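Local coordinates for CRISPR protein (Archaeoglobus fulgidus, PDB 4MJK), which probably serves as the Cas5 subunit of a type I-A Cascade complex, the RNA-guided surveillance assembly of CRISPR immunity, at residues W145-I150 and S155-V160. Numbering follows the deposited sequence.
Sequences WKIHRI and SRVAVV
W145 brings the six-membered part of its indole against the backbone of V159 and V160, CZ3 3.5 Å from V159 O, while V159 CG1 meets one face of the ring near its rim. With chi1 at 177°, V159 points CG1 at the indole and CG2 at I147, CG2 packing 3.8 Å from I147 CB. Next along, I147 and V157 run side by side in the same direction, their CG2 methyls 4.0 Å apart, and I150 CD1 crosses V157 at about a right angle. Where H148 and R156 are exposed, R156 bends at chi2 and chi3 and folds back, so that one face of its guanidinium lies over H148 O without a hydrogen bond and its plane lies within 11° of the imidazole plane.

The backbones meet in a single beta bridge between R149 and R156. V157 N donates to H148 O from above the carbonyl plane (2.9 Å), and I150 N donates to S155 O, here in the plane of the S155 carbonyl (3.1 Å, N-H...O 159°). Toward W145 the direct bonds give way to a water that donates to W145 O and I147 O and accepts from V159 N.

The loop after helix 141-144 thus lies along the start of strand 157-170, whose backbone pairs on with strand 2-10; I147 and I150 press on helix 33-46, where E42 takes R149 NE in a salt bridge.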
loop_
_atom_site.group_PDB
_atom_site.type_symbol
_atom_site.label_atom_id
_atom_site.label_comp_id
_atom_site.label_asym_id
_atom_site.label_seq_id
_atom_site.Cartn_x
_atom_site.Cartn_y
_atom_site.Cartn_z
ATOM N N TRP A 145 18.105 -6.599 12.893
ATOM C CA TRP A 145 16.929 -6.019 13.553
ATOM C C TRP A 145 16.664 -4.570 13.141
ATOM O O TRP A 145 15.563 -4.069 13.328
ATOM C CB TRP A 145 17.075 -6.079 15.065
ATOM C CG TRP A 145 16.839 -7.427 15.650
ATOM C CD1 TRP A 145 17.785 -8.352 15.998
ATOM C CD2 TRP A 145 15.573 -8.009 15.974
ATOM N NE1 TRP A 145 17.182 -9.468 16.521
ATOM C CE2 TRP A 145 15.824 -9.285 16.512
ATOM C CE3 TRP A 145 14.246 -7.568 15.862
ATOM C CZ2 TRP A 145 14.802 -10.128 16.947
ATOM C CZ3 TRP A 145 13.235 -8.410 16.284
ATOM C CH2 TRP A 145 13.517 -9.675 16.823
ATOM N N LYS A 146 17.678 -3.920 12.569
ATOM C CA LYS A 146 17.649 -2.487 12.276
ATOM C C LYS A 146 17.182 -2.133 10.859
ATOM O O LYS A 146 17.314 -0.984 10.406
ATOM C CB LYS A 146 19.028 -1.884 12.532
ATOM C CG LYS A 146 19.462 -1.898 14.008
ATOM C CD LYS A 146 20.801 -1.170 14.160
ATOM C CE LYS A 146 21.230 -1.039 15.614
ATOM N NZ LYS A 146 21.649 -2.348 16.183
ATOM N N ILE A 147 16.645 -3.118 10.155
ATOM C CA ILE A 147 16.147 -2.883 8.808
ATOM C C ILE A 147 14.768 -2.218 8.888
ATOM O O ILE A 147 13.845 -2.793 9.476
ATOM C CB ILE A 147 16.068 -4.198 8.036
ATOM C CG1 ILE A 147 17.483 -4.747 7.790
ATOM C CG2 ILE A 147 15.313 -4.006 6.710
ATOM C CD1 ILE A 147 17.501 -6.175 7.250
ATOM N N HIS A 148 14.631 -1.025 8.296
ATOM C CA HIS A 148 13.386 -0.243 8.365
ATOM C C HIS A 148 12.754 0.003 7.001
ATOM O O HIS A 148 11.622 0.495 6.914
ATOM C CB HIS A 148 13.619 1.122 9.029
ATOM C CG HIS A 148 14.187 1.031 10.413
ATOM N ND1 HIS A 148 13.626 0.245 11.393
ATOM C CD2 HIS A 148 15.262 1.628 10.977
ATOM C CE1 HIS A 148 14.330 0.356 12.505
ATOM N NE2 HIS A 148 15.332 1.193 12.278
ATOM N N ARG A 149 13.490 -0.306 5.938
ATOM C CA ARG A 149 12.899 -0.257 4.612
ATOM C C ARG A 149 13.509 -1.283 3.672
ATOM O O ARG A 149 14.687 -1.598 3.748
ATOM C CB ARG A 149 12.993 1.144 4.013
ATOM C CG ARG A 149 14.403 1.640 3.843
ATOM C CD ARG A 149 14.663 1.933 2.400
ATOM N NE ARG A 149 15.847 2.764 2.220
ATOM C CZ ARG A 149 16.109 3.441 1.108
ATOM N NH1 ARG A 149 15.267 3.375 0.083
ATOM N NH2 ARG A 149 17.212 4.173 1.021
ATOM N N ILE A 150 12.677 -1.818 2.794
ATOM C CA ILE A 150 13.149 -2.739 1.768
ATOM C C ILE A 150 12.572 -2.267 0.446
ATOM O O ILE A 150 11.380 -2.416 0.190
ATOM C CB ILE A 150 12.725 -4.184 2.077
ATOM C CG1 ILE A 150 13.381 -4.638 3.390
ATOM C CG2 ILE A 150 13.114 -5.116 0.917
ATOM C CD1 ILE A 150 12.856 -5.955 3.929
ATOM N N SER A 155 8.778 2.141 1.334
ATOM C CA SER A 155 8.603 0.700 1.576
ATOM C C SER A 155 9.004 0.317 2.998
ATOM O O SER A 155 9.943 -0.447 3.199
ATOM C CB SER A 155 9.422 -0.121 0.565
ATOM O OG SER A 155 9.132 0.271 -0.770
ATOM N N ARG A 156 8.278 0.850 3.977
ATOM C CA ARG A 156 8.654 0.747 5.377
ATOM C C ARG A 156 8.362 -0.637 5.946
ATOM O O ARG A 156 7.320 -1.229 5.658
ATOM C CB ARG A 156 7.912 1.810 6.192
ATOM C CG ARG A 156 8.237 3.244 5.796
ATOM C CD ARG A 156 9.664 3.626 6.222
ATOM N NE ARG A 156 9.845 3.428 7.663
ATOM C CZ ARG A 156 10.909 3.831 8.356
ATOM N NH1 ARG A 156 11.903 4.465 7.749
ATOM N NH2 ARG A 156 10.975 3.601 9.666
ATOM N N VAL A 157 9.282 -1.154 6.753
ATOM C CA VAL A 157 9.054 -2.433 7.416
ATOM C C VAL A 157 9.520 -2.395 8.870
ATOM O O VAL A 157 10.203 -1.454 9.294
ATOM C CB VAL A 157 9.794 -3.599 6.710
ATOM C CG1 VAL A 157 9.440 -3.654 5.232
ATOM C CG2 VAL A 157 11.307 -3.466 6.891
ATOM N N ALA A 158 9.134 -3.430 9.616
ATOM C CA ALA A 158 9.717 -3.741 10.922
ATOM C C ALA A 158 10.130 -5.217 10.967
ATOM O O ALA A 158 9.332 -6.109 10.677
ATOM C CB ALA A 158 8.724 -3.442 12.057
ATOM N N VAL A 159 11.371 -5.476 11.346
ATOM C CA VAL A 159 11.800 -6.847 11.584
ATOM C C VAL A 159 11.205 -7.319 12.908
ATOM O O VAL A 159 11.394 -6.663 13.940
ATOM C CB VAL A 159 13.337 -6.955 11.640
ATOM C CG1 VAL A 159 13.756 -8.393 11.954
ATOM C CG2 VAL A 159 13.962 -6.476 10.310
ATOM N N VAL A 160 10.498 -8.446 12.890
ATOM C CA VAL A 160 9.818 -8.926 14.091
ATOM C C VAL A 160 10.433 -10.189 14.679
ATOM O O VAL A 160 10.070 -10.597 15.768
ATOM C CB VAL A 160 8.287 -9.130 13.889
ATOM C CG1 VAL A 160 7.594 -7.791 13.561
ATOM C CG2 VAL A 160 8.000 -10.196 12.823
HETATM O O HOH W 1 13.296 -3.367 12.040
#